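Local coordinates for protein phosphonomutase (Burkholderia cenocepacia J2315, PDB 4MG4) that is of unassigned function but belongs to the phosphomutase family of TIM-barrel proteins, at residues L28-A36 / A49-A60; E67-L78 / T90-G98. All coordinates share one frame; numbering follows the deposited sequence.

Contact 1. Residues L28-A36 / A49-A60; sequences LALFNVWDA and ALATGSWSVAAA
L30 lays its branched end against two small alanines of 49-60, one in strand 50-52 and one just before it, with CD2 3.8 Å from A49 CB and CD1 4.1 Å from A51 CB. The pair is a worked example of how the first two parallel strands of a TIM barrel meet within a beta-alpha-beta unit, the chain between them running through helix 36-44. At the far end of 28-36, the apolar contact passes from strand to helix: V57 CG2 packs on the CA and CB of W34, and W34 CD1 stands 3.6 Å from A60 CB. With CG between the backbone N and the carbonyl carbon (chi1 59°), the CD1 side of the indole lies by A60 while the rest of the ring leads away from helix 54-60; Y246 meets the same ring edge-to-face.

Between these apolar patches the backbones join. V33 N donates to A51 O at 2.8 Å, nearly straight at 166°, and the same oxygen takes a CA-H contact from N32, whose CA is 3.2 Å away. Parallel pairing is brief here: buried V33 O finds no N-H partner, and T52 CA approaches it as a weaker C-H donor. N32 packs its amide along the backbone of G53, where the absence of a side chain makes room.

Water completes the polar edge. One molecule accepts from F31 N and donates to A49 O, bridging the two segments; a second lies 2.8 Å from N32 O, to which it donates, and 2.8 Å from S56 OG.

Contact 2. Residues E67-L78 / T90-G98; sequences EQMPRALMMEVL and TVDLESGYG
Y97 slots its ring between the methylene groups of two charged side chains of 67-78, E67 on one face and R71 on the other. E67 CG lies over the ring centre, 4.1 Å from the Y97 centroid and only 8° off the normal, whereas R71 CG covers the opposite face nearer the rim; both are CH-pi contacts. In this TIM barrel the arrangement shows how the loop after strand 89-92 can fasten to the lead-in of helix 71-84. M69 O meets the ring edge in its plane, 3.4 Å from Y97 CE2, and M74 CE closes on the hydroxyl.

The carboxylate of E67, carried past the ring by an extended chain, is gripped at one oxygen. S95 OG donates to E67 OE2 at 2.5 Å and Y97 N does so at 3.2 Å, from opposite faces of the carboxylate plane; S95 N adds a weak bond. In return, E67 N donates to E94 OE1 at 3.2 Å, on the syn side but tilted 32° out of the carboxylate plane, with a weak second bond to OE2, so 67-78 and 90-98 exchange bonds in both directions.

Deeper in, apolar contacts join the helix to the strand and its exit: M75 CE touches L93, and L78 CD1 rests 4.0 Å from V91 CB.

Second-shell partners fix these groups. R71 bends at chi3 (71°) and forms a salt bridge with E106, while its NH2 also bonds T107. The chain from L93 to G96 folds into a type II' turn, G96 having backbone angles suited to glycine. Overlapping its start, an Asx turn braces the strand exit, with D92 OD1 accepting from E94 N at 2.9 Å.

In the fold
Read from the N terminus, the chain lays down strand 28-33, crosses through helix 36-44 and returns as strand 50-52, where contact 1 closes the first beta-alpha-beta unit; the chain then runs on into helix 54-60. Contact 2 opens only afterwards: 67-78 enters helix 71-84, and the chain comes back along strand 89-92 to close a second loop at 90-98. The two are therefore in series, neither nested nor crossed. They nevertheless share the barrel wall, because strands 50-52 and 89-92 are neighbours and T90 pairs with L50 and T52 through the backbone. D92 further ties the strand ends together, bonding T52 OG1 and S54 N, while M74 and V57 pack helix 71-84 against helix 54-60.

Contact 1. Residues L28-A36 / A49-A60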
loop_
_atom_site.group_PDB
_atom_site.type_symbol
_atom_site.label_atom_id
_atom_site.label_comp_id
_atom_site.label_asym_id
_atom_site.label_seq_id
_atom_site.Cartn_x
_atom_site.Cartn_y
_atom_site.Cartn_z
ATOM N N LEU A 28 21.076 14.359 0.852
ATOM C CA LEU A 28 19.859 13.909 0.324
ATOM C C LEU A 28 19.104 13.113 1.367
ATOM O O LEU A 28 19.559 12.072 1.812
ATOM C CB LEU A 28 20.194 13.016 -0.875
ATOM C CG LEU A 28 19.002 12.322 -1.543
ATOM C CD1 LEU A 28 17.985 13.361 -2.008
ATOM C CD2 LEU A 28 19.429 11.468 -2.702
ATOM N N ALA A 29 17.861 13.508 1.649
ATOM C CA ALA A 29 17.023 12.748 2.564
ATOM C C ALA A 29 15.938 12.015 1.759
ATOM O O ALA A 29 15.191 12.626 0.961
ATOM C CB ALA A 29 16.394 13.675 3.565
ATOM N N LEU A 30 15.852 10.729 1.978
ATOM C CA LEU A 30 14.932 9.851 1.208
ATOM C C LEU A 30 13.980 9.182 2.137
ATOM O O LEU A 30 14.367 8.711 3.188
ATOM C CB LEU A 30 15.675 8.728 0.432
ATOM C CG LEU A 30 16.537 9.253 -0.720
ATOM C CD1 LEU A 30 17.347 8.113 -1.345
ATOM C CD2 LEU A 30 15.702 9.998 -1.745
ATOM N N PHE A 31 12.720 9.059 1.685
ATOM C CA PHE A 31 11.680 8.311 2.379
ATOM C C PHE A 31 11.260 7.198 1.425
ATOM O O PHE A 31 11.162 7.417 0.169
ATOM C CB PHE A 31 10.486 9.225 2.730
ATOM C CG PHE A 31 10.894 10.375 3.540
ATOM C CD1 PHE A 31 11.035 10.236 4.878
ATOM C CD2 PHE A 31 11.315 11.549 2.919
ATOM C CE1 PHE A 31 11.464 11.279 5.658
ATOM C CE2 PHE A 31 11.752 12.603 3.687
ATOM C CZ PHE A 31 11.855 12.452 5.046
ATOM N N ASN A 32 11.192 5.987 1.980
ATOM C CA ASN A 32 10.909 4.824 1.175
ATOM C C ASN A 32 9.403 4.712 0.934
ATOM O O ASN A 32 8.632 4.763 1.893
ATOM C CB ASN A 32 11.382 3.544 1.854
ATOM C CG ASN A 32 12.866 3.422 1.905
ATOM O OD1 ASN A 32 13.575 4.095 1.130
ATOM N ND2 ASN A 32 13.363 2.603 2.822
ATOM N N VAL A 33 9.028 4.628 -0.331
ATOM C CA VAL A 33 7.641 4.442 -0.768
ATOM C C VAL A 33 7.510 2.987 -1.239
ATOM O O VAL A 33 8.491 2.296 -1.480
ATOM C CB VAL A 33 7.179 5.465 -1.811
ATOM C CG1 VAL A 33 7.258 6.877 -1.229
ATOM C CG2 VAL A 33 8.031 5.368 -3.096
ATOM N N TRP A 34 6.272 2.535 -1.348
ATOM C CA TRP A 34 5.963 1.127 -1.565
ATOM C C TRP A 34 4.861 0.877 -2.597
ATOM O O TRP A 34 4.544 -0.275 -2.874
ATOM C CB TRP A 34 5.616 0.454 -0.226
ATOM C CG TRP A 34 4.460 1.111 0.420
ATOM C CD1 TRP A 34 3.131 0.780 0.284
ATOM C CD2 TRP A 34 4.506 2.202 1.326
ATOM N NE1 TRP A 34 2.353 1.605 1.045
ATOM C CE2 TRP A 34 3.167 2.481 1.716
ATOM C CE3 TRP A 34 5.526 2.975 1.873
ATOM C CZ2 TRP A 34 2.859 3.520 2.571
ATOM C CZ3 TRP A 34 5.204 4.016 2.705
ATOM C CH2 TRP A 34 3.887 4.241 3.093
ATOM N N ASP A 35 4.294 1.923 -3.182
ATOM C CA ASP A 35 3.277 1.807 -4.225
ATOM C C ASP A 35 3.072 3.171 -4.847
ATOM O O ASP A 35 3.665 4.169 -4.401
ATOM C CB ASP A 35 1.935 1.195 -3.748
ATOM C CG ASP A 35 1.253 1.989 -2.642
ATOM O OD1 ASP A 35 1.577 3.170 -2.355
ATOM O OD2 ASP A 35 0.308 1.408 -2.030
ATOM N N ALA A 36 2.274 3.222 -5.882
ATOM C CA ALA A 36 2.157 4.474 -6.611
ATOM C C ALA A 36 1.458 5.564 -5.778
ATOM O O ALA A 36 1.750 6.743 -5.925
ATOM C CB ALA A 36 1.434 4.225 -7.879
ATOM N N ALA A 49 13.526 13.270 -4.550
ATOM C CA ALA A 49 13.706 11.984 -5.172
ATOM C C ALA A 49 12.914 10.988 -4.343
ATOM O O ALA A 49 12.582 11.290 -3.193
ATOM C CB ALA A 49 15.164 11.619 -5.161
ATOM N N LEU A 50 12.658 9.811 -4.900
ATOM C CA LEU A 50 12.014 8.699 -4.191
ATOM C C LEU A 50 12.919 7.456 -4.127
ATOM O O LEU A 50 13.696 7.187 -5.063
ATOM C CB LEU A 50 10.743 8.261 -4.901
ATOM C CG LEU A 50 9.715 9.422 -5.091
ATOM C CD1 LEU A 50 8.577 8.856 -5.903
ATOM C CD2 LEU A 50 9.257 10.080 -3.801
ATOM N N ALA A 51 12.745 6.688 -3.050
ATOM C CA ALA A 51 13.383 5.412 -2.921
ATOM C C ALA A 51 12.324 4.358 -2.670
ATOM O O ALA A 51 11.302 4.652 -2.026
ATOM C CB ALA A 51 14.357 5.410 -1.757
ATOM N N THR A 52 12.552 3.131 -3.106
ATOM C CA THR A 52 11.783 2.048 -2.558
ATOM C C THR A 52 12.574 1.418 -1.439
ATOM O O THR A 52 13.838 1.442 -1.434
ATOM C CB THR A 52 11.420 1.030 -3.605
ATOM O OG1 THR A 52 12.601 0.292 -3.968
ATOM C CG2 THR A 52 10.872 1.711 -4.842
ATOM N N GLY A 53 11.855 0.779 -0.526
ATOM C CA GLY A 53 12.503 0.002 0.506
ATOM C C GLY A 53 11.967 -1.420 0.397
ATOM O O GLY A 53 10.761 -1.635 0.336
ATOM N N SER A 54 12.849 -2.382 0.480
ATOM C CA SER A 54 12.448 -3.764 0.285
ATOM C C SER A 54 11.499 -4.205 1.389
ATOM O O SER A 54 10.537 -4.941 1.090
ATOM C CB SER A 54 13.628 -4.700 0.153
ATOM O OG SER A 54 14.313 -4.935 1.372
ATOM N N TRP A 55 11.760 -3.779 2.621
ATOM C CA TRP A 55 10.926 -4.238 3.743
ATOM C C TRP A 55 9.483 -3.747 3.585
ATOM O O TRP A 55 8.530 -4.545 3.705
ATOM C CB TRP A 55 11.496 -3.724 5.081
ATOM C CG TRP A 55 10.937 -4.436 6.257
ATOM C CD1 TRP A 55 11.475 -5.525 6.887
ATOM C CD2 TRP A 55 9.702 -4.152 6.931
ATOM N NE1 TRP A 55 10.653 -5.931 7.925
ATOM C CE2 TRP A 55 9.563 -5.101 7.973
ATOM C CE3 TRP A 55 8.718 -3.192 6.765
ATOM C CZ2 TRP A 55 8.488 -5.089 8.843
ATOM C CZ3 TRP A 55 7.648 -3.186 7.626
ATOM C CH2 TRP A 55 7.539 -4.129 8.647
ATOM N N SER A 56 9.346 -2.449 3.332
ATOM C CA SER A 56 8.051 -1.794 3.079
ATOM C C SER A 56 7.268 -2.393 1.912
ATOM O O SER A 56 6.049 -2.634 2.004
ATOM C CB SER A 56 8.275 -0.273 2.800
ATOM O OG SER A 56 8.763 0.400 3.947
ATOM N N VAL A 57 7.930 -2.596 0.778
ATOM C CA VAL A 57 7.299 -3.210 -0.371
ATOM C C VAL A 57 6.840 -4.630 -0.065
ATOM O O VAL A 57 5.733 -5.012 -0.433
ATOM C CB VAL A 57 8.189 -3.218 -1.622
ATOM C CG1 VAL A 57 7.547 -4.044 -2.709
ATOM C CG2 VAL A 57 8.415 -1.795 -2.107
ATOM N N ALA A 58 7.679 -5.416 0.622
ATOM C CA ALA A 58 7.283 -6.762 0.982
ATOM C C ALA A 58 6.098 -6.762 1.934
ATOM O O ALA A 58 5.131 -7.490 1.714
ATOM C CB ALA A 58 8.436 -7.498 1.617
ATOM N N ALA A 59 6.145 -5.939 2.951
ATOM C CA ALA A 59 5.046 -5.853 3.915
ATOM C C ALA A 59 3.716 -5.465 3.263
ATOM O O ALA A 59 2.692 -6.120 3.465
ATOM C CB ALA A 59 5.401 -4.877 5.011
ATOM N N ALA A 60 3.766 -4.444 2.417
ATOM C CA ALA A 60 2.580 -3.960 1.700
ATOM C C ALA A 60 1.934 -5.063 0.844
ATOM O O ALA A 60 0.698 -5.165 0.736
ATOM C CB ALA A 60 2.942 -2.748 0.860
HETATM O O HOH W 1 11.996 10.723 -0.595
HETATM O O HOH W 2 8.547 3.187 4.250
#

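Contact 2. Residues E67-L78 / T90-G98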
loop_
_atom_site.group_PDB
_atom_site.type_symbol
_atom_site.label_atom_id
_atom_site.label_comp_id
_atom_site.label_asym_id
_atom_site.label_seq_id
_atom_site.Cartn_x
_atom_site.Cartn_y
_atom_site.Cartn_z
ATOM N N GLU A 67 14.303 -11.199 -0.010
ATOM C CA GLU A 67 14.062 -11.601 -1.390
ATOM C C GLU A 67 13.111 -12.806 -1.429
ATOM O O GLU A 67 13.281 -13.741 -2.221
ATOM C CB GLU A 67 15.394 -11.877 -2.143
ATOM C CG GLU A 67 16.435 -10.742 -2.108
ATOM C CD GLU A 67 17.736 -11.064 -2.871
ATOM O OE1 GLU A 67 17.920 -12.168 -3.390
ATOM O OE2 GLU A 67 18.629 -10.231 -2.950
ATOM N N GLN A 68 12.086 -12.772 -0.581
ATOM C CA GLN A 68 11.043 -13.750 -0.691
ATOM C C GLN A 68 10.005 -13.270 -1.693
ATOM O O GLN A 68 9.433 -14.077 -2.362
ATOM C CB GLN A 68 10.546 -14.241 0.682
ATOM C CG GLN A 68 9.404 -13.556 1.379
ATOM C CD GLN A 68 8.767 -14.514 2.390
ATOM O OE1 GLN A 68 9.484 -15.149 3.182
ATOM N NE2 GLN A 68 7.424 -14.643 2.358
ATOM N N MET A 69 9.858 -11.963 -1.914
ATOM C CA MET A 69 8.985 -11.484 -3.008
ATOM C C MET A 69 9.679 -11.779 -4.332
ATOM O O MET A 69 10.850 -11.511 -4.458
ATOM C CB MET A 69 8.739 -9.963 -2.866
ATOM C CG MET A 69 7.739 -9.381 -3.839
ATOM S SD MET A 69 7.292 -7.686 -3.343
ATOM C CE MET A 69 6.309 -7.227 -4.740
ATOM N N PRO A 70 8.980 -12.376 -5.311
ATOM C CA PRO A 70 9.646 -12.617 -6.587
ATOM C C PRO A 70 10.119 -11.319 -7.245
ATOM O O PRO A 70 9.446 -10.286 -7.140
ATOM C CB PRO A 70 8.553 -13.260 -7.448
ATOM C CG PRO A 70 7.651 -13.884 -6.478
ATOM C CD PRO A 70 7.635 -12.970 -5.273
ATOM N N ARG A 71 11.265 -11.404 -7.901
ATOM C CA ARG A 71 11.845 -10.233 -8.556
ATOM C C ARG A 71 10.845 -9.566 -9.503
ATOM O O ARG A 71 10.755 -8.360 -9.550
ATOM C CB ARG A 71 13.071 -10.619 -9.333
ATOM C CG ARG A 71 13.823 -9.433 -9.870
ATOM C CD ARG A 71 15.112 -9.788 -10.601
ATOM N NE ARG A 71 14.840 -10.432 -11.873
ATOM C CZ ARG A 71 15.739 -11.041 -12.613
ATOM N NH1 ARG A 71 15.356 -11.590 -13.778
ATOM N NH2 ARG A 71 17.005 -11.108 -12.258
ATOM N N ALA A 72 10.119 -10.362 -10.281
ATOM C CA ALA A 72 9.192 -9.796 -11.282
ATOM C C ALA A 72 8.081 -8.957 -10.652
ATOM O O ALA A 72 7.692 -7.924 -11.158
ATOM C CB ALA A 72 8.618 -10.927 -12.131
ATOM N N LEU A 73 7.595 -9.413 -9.511
ATOM C CA LEU A 73 6.610 -8.677 -8.739
ATOM C C LEU A 73 7.231 -7.380 -8.205
ATOM O O LEU A 73 6.568 -6.337 -8.326
ATOM C CB LEU A 73 5.993 -9.550 -7.631
ATOM C CG LEU A 73 4.685 -9.112 -6.974
ATOM C CD1 LEU A 73 3.656 -8.550 -7.946
ATOM C CD2 LEU A 73 4.128 -10.350 -6.270
ATOM N N MET A 74 8.473 -7.395 -7.684
ATOM C CA MET A 74 9.170 -6.145 -7.289
ATOM C C MET A 74 9.290 -5.207 -8.472
ATOM O O MET A 74 9.054 -4.007 -8.313
ATOM C CB MET A 74 10.571 -6.334 -6.669
ATOM C CG MET A 74 11.331 -4.951 -6.435
ATOM S SD MET A 74 10.574 -4.360 -4.852
ATOM C CE MET A 74 11.132 -5.530 -3.636
ATOM N N MET A 75 9.614 -5.750 -9.663
ATOM C CA MET A 75 9.787 -4.885 -10.810
ATOM C C MET A 75 8.472 -4.268 -11.234
ATOM O O MET A 75 8.441 -3.131 -11.690
ATOM C CB MET A 75 10.459 -5.641 -11.968
ATOM C CG MET A 75 11.857 -6.167 -11.651
ATOM S SD MET A 75 13.029 -4.771 -11.582
ATOM C CE MET A 75 14.444 -5.636 -10.927
ATOM N N GLU A 76 7.374 -5.003 -11.071
ATOM C CA GLU A 76 6.068 -4.473 -11.430
ATOM C C GLU A 76 5.725 -3.318 -10.507
ATOM O O GLU A 76 5.270 -2.253 -10.952
ATOM C CB GLU A 76 5.011 -5.587 -11.328
ATOM C CG GLU A 76 3.609 -5.099 -11.631
ATOM C CD GLU A 76 2.540 -6.145 -11.300
ATOM O OE1 GLU A 76 2.817 -7.386 -11.375
ATOM O OE2 GLU A 76 1.405 -5.709 -10.958
ATOM N N VAL A 77 5.991 -3.506 -9.212
ATOM C CA VAL A 77 5.777 -2.457 -8.220
ATOM C C VAL A 77 6.607 -1.226 -8.559
ATOM O O VAL A 77 6.111 -0.096 -8.568
ATOM C CB VAL A 77 6.109 -2.971 -6.808
ATOM C CG1 VAL A 77 6.099 -1.800 -5.824
ATOM C CG2 VAL A 77 5.091 -4.027 -6.392
ATOM N N LEU A 78 7.893 -1.455 -8.831
ATOM C CA LEU A 78 8.791 -0.399 -9.279
ATOM C C LEU A 78 8.279 0.386 -10.462
ATOM O O LEU A 78 8.308 1.586 -10.449
ATOM C CB LEU A 78 10.178 -0.972 -9.590
ATOM C CG LEU A 78 11.226 -0.001 -10.107
ATOM C CD1 LEU A 78 11.451 1.097 -9.074
ATOM C CD2 LEU A 78 12.536 -0.721 -10.411
ATOM N N THR A 90 15.082 5.550 -6.975
ATOM C CA THR A 90 16.088 4.519 -6.712
ATOM C C THR A 90 15.417 3.324 -6.086
ATOM O O THR A 90 14.432 3.496 -5.302
ATOM C CB THR A 90 17.228 5.072 -5.846
ATOM O OG1 THR A 90 18.280 4.094 -5.741
ATOM C CG2 THR A 90 16.751 5.582 -4.509
ATOM N N VAL A 91 15.936 2.127 -6.386
ATOM C CA VAL A 91 15.288 0.898 -5.947
ATOM C C VAL A 91 16.185 0.071 -5.046
ATOM O O VAL A 91 17.336 -0.210 -5.373
ATOM C CB VAL A 91 14.777 0.076 -7.154
ATOM C CG1 VAL A 91 15.896 -0.355 -8.082
ATOM C CG2 VAL A 91 14.089 -1.189 -6.677
ATOM N N ASP A 92 15.616 -0.419 -3.950
ATOM C CA ASP A 92 16.297 -1.364 -3.083
ATOM C C ASP A 92 16.250 -2.741 -3.700
ATOM O O ASP A 92 15.177 -3.361 -3.783
ATOM C CB ASP A 92 15.666 -1.353 -1.696
ATOM C CG ASP A 92 16.341 -2.282 -0.699
ATOM O OD1 ASP A 92 17.347 -2.936 -1.002
ATOM O OD2 ASP A 92 15.811 -2.282 0.468
ATOM N N LEU A 93 17.384 -3.216 -4.172
ATOM C CA LEU A 93 17.477 -4.584 -4.759
ATOM C C LEU A 93 18.015 -5.640 -3.801
ATOM O O LEU A 93 18.382 -6.743 -4.234
ATOM C CB LEU A 93 18.333 -4.540 -6.003
ATOM C CG LEU A 93 17.744 -3.625 -7.082
ATOM C CD1 LEU A 93 18.684 -3.541 -8.250
ATOM C CD2 LEU A 93 16.356 -4.072 -7.552
ATOM N N GLU A 94 18.111 -5.302 -2.520
ATOM C CA GLU A 94 18.601 -6.223 -1.499
ATOM C C GLU A 94 19.970 -6.748 -1.934
ATOM O O GLU A 94 20.810 -5.929 -2.290
ATOM C CB GLU A 94 17.567 -7.319 -1.219
ATOM C CG GLU A 94 16.325 -6.691 -0.589
ATOM C CD GLU A 94 15.315 -7.741 -0.155
ATOM O OE1 GLU A 94 15.600 -8.360 0.887
ATOM O OE2 GLU A 94 14.297 -7.956 -0.870
ATOM N N SER A 95 20.209 -8.075 -1.930
ATOM C CA SER A 95 21.514 -8.620 -2.346
ATOM C C SER A 95 21.654 -8.751 -3.863
ATOM O O SER A 95 22.712 -9.146 -4.340
ATOM C CB SER A 95 21.765 -9.994 -1.651
ATOM O OG SER A 95 20.920 -10.945 -2.201
ATOM N N GLY A 96 20.601 -8.401 -4.638
ATOM C CA GLY A 96 20.664 -8.351 -6.060
ATOM C C GLY A 96 19.905 -9.441 -6.797
ATOM O O GLY A 96 20.026 -9.506 -7.989
ATOM N N TYR A 97 19.118 -10.253 -6.087
ATOM C CA TYR A 97 18.270 -11.289 -6.707
ATOM C C TYR A 97 19.060 -12.098 -7.718
ATOM O O TYR A 97 18.702 -12.186 -8.912
ATOM C CB TYR A 97 17.056 -10.664 -7.413
ATOM C CG TYR A 97 16.009 -10.082 -6.550
ATOM C CD1 TYR A 97 16.141 -8.775 -6.073
ATOM C CD2 TYR A 97 14.852 -10.817 -6.208
ATOM C CE1 TYR A 97 15.180 -8.201 -5.310
ATOM C CE2 TYR A 97 13.865 -10.230 -5.409
ATOM C CZ TYR A 97 14.066 -8.923 -4.972
ATOM O OH TYR A 97 13.165 -8.222 -4.199
ATOM N N GLY A 98 20.177 -12.666 -7.305
ATOM C CA GLY A 98 20.994 -13.426 -8.233
ATOM C C GLY A 98 22.037 -14.278 -7.533
ATOM O O GLY A 98 22.670 -13.855 -6.589
HETATM O O HOH W 3 19.023 -12.805 -12.333
#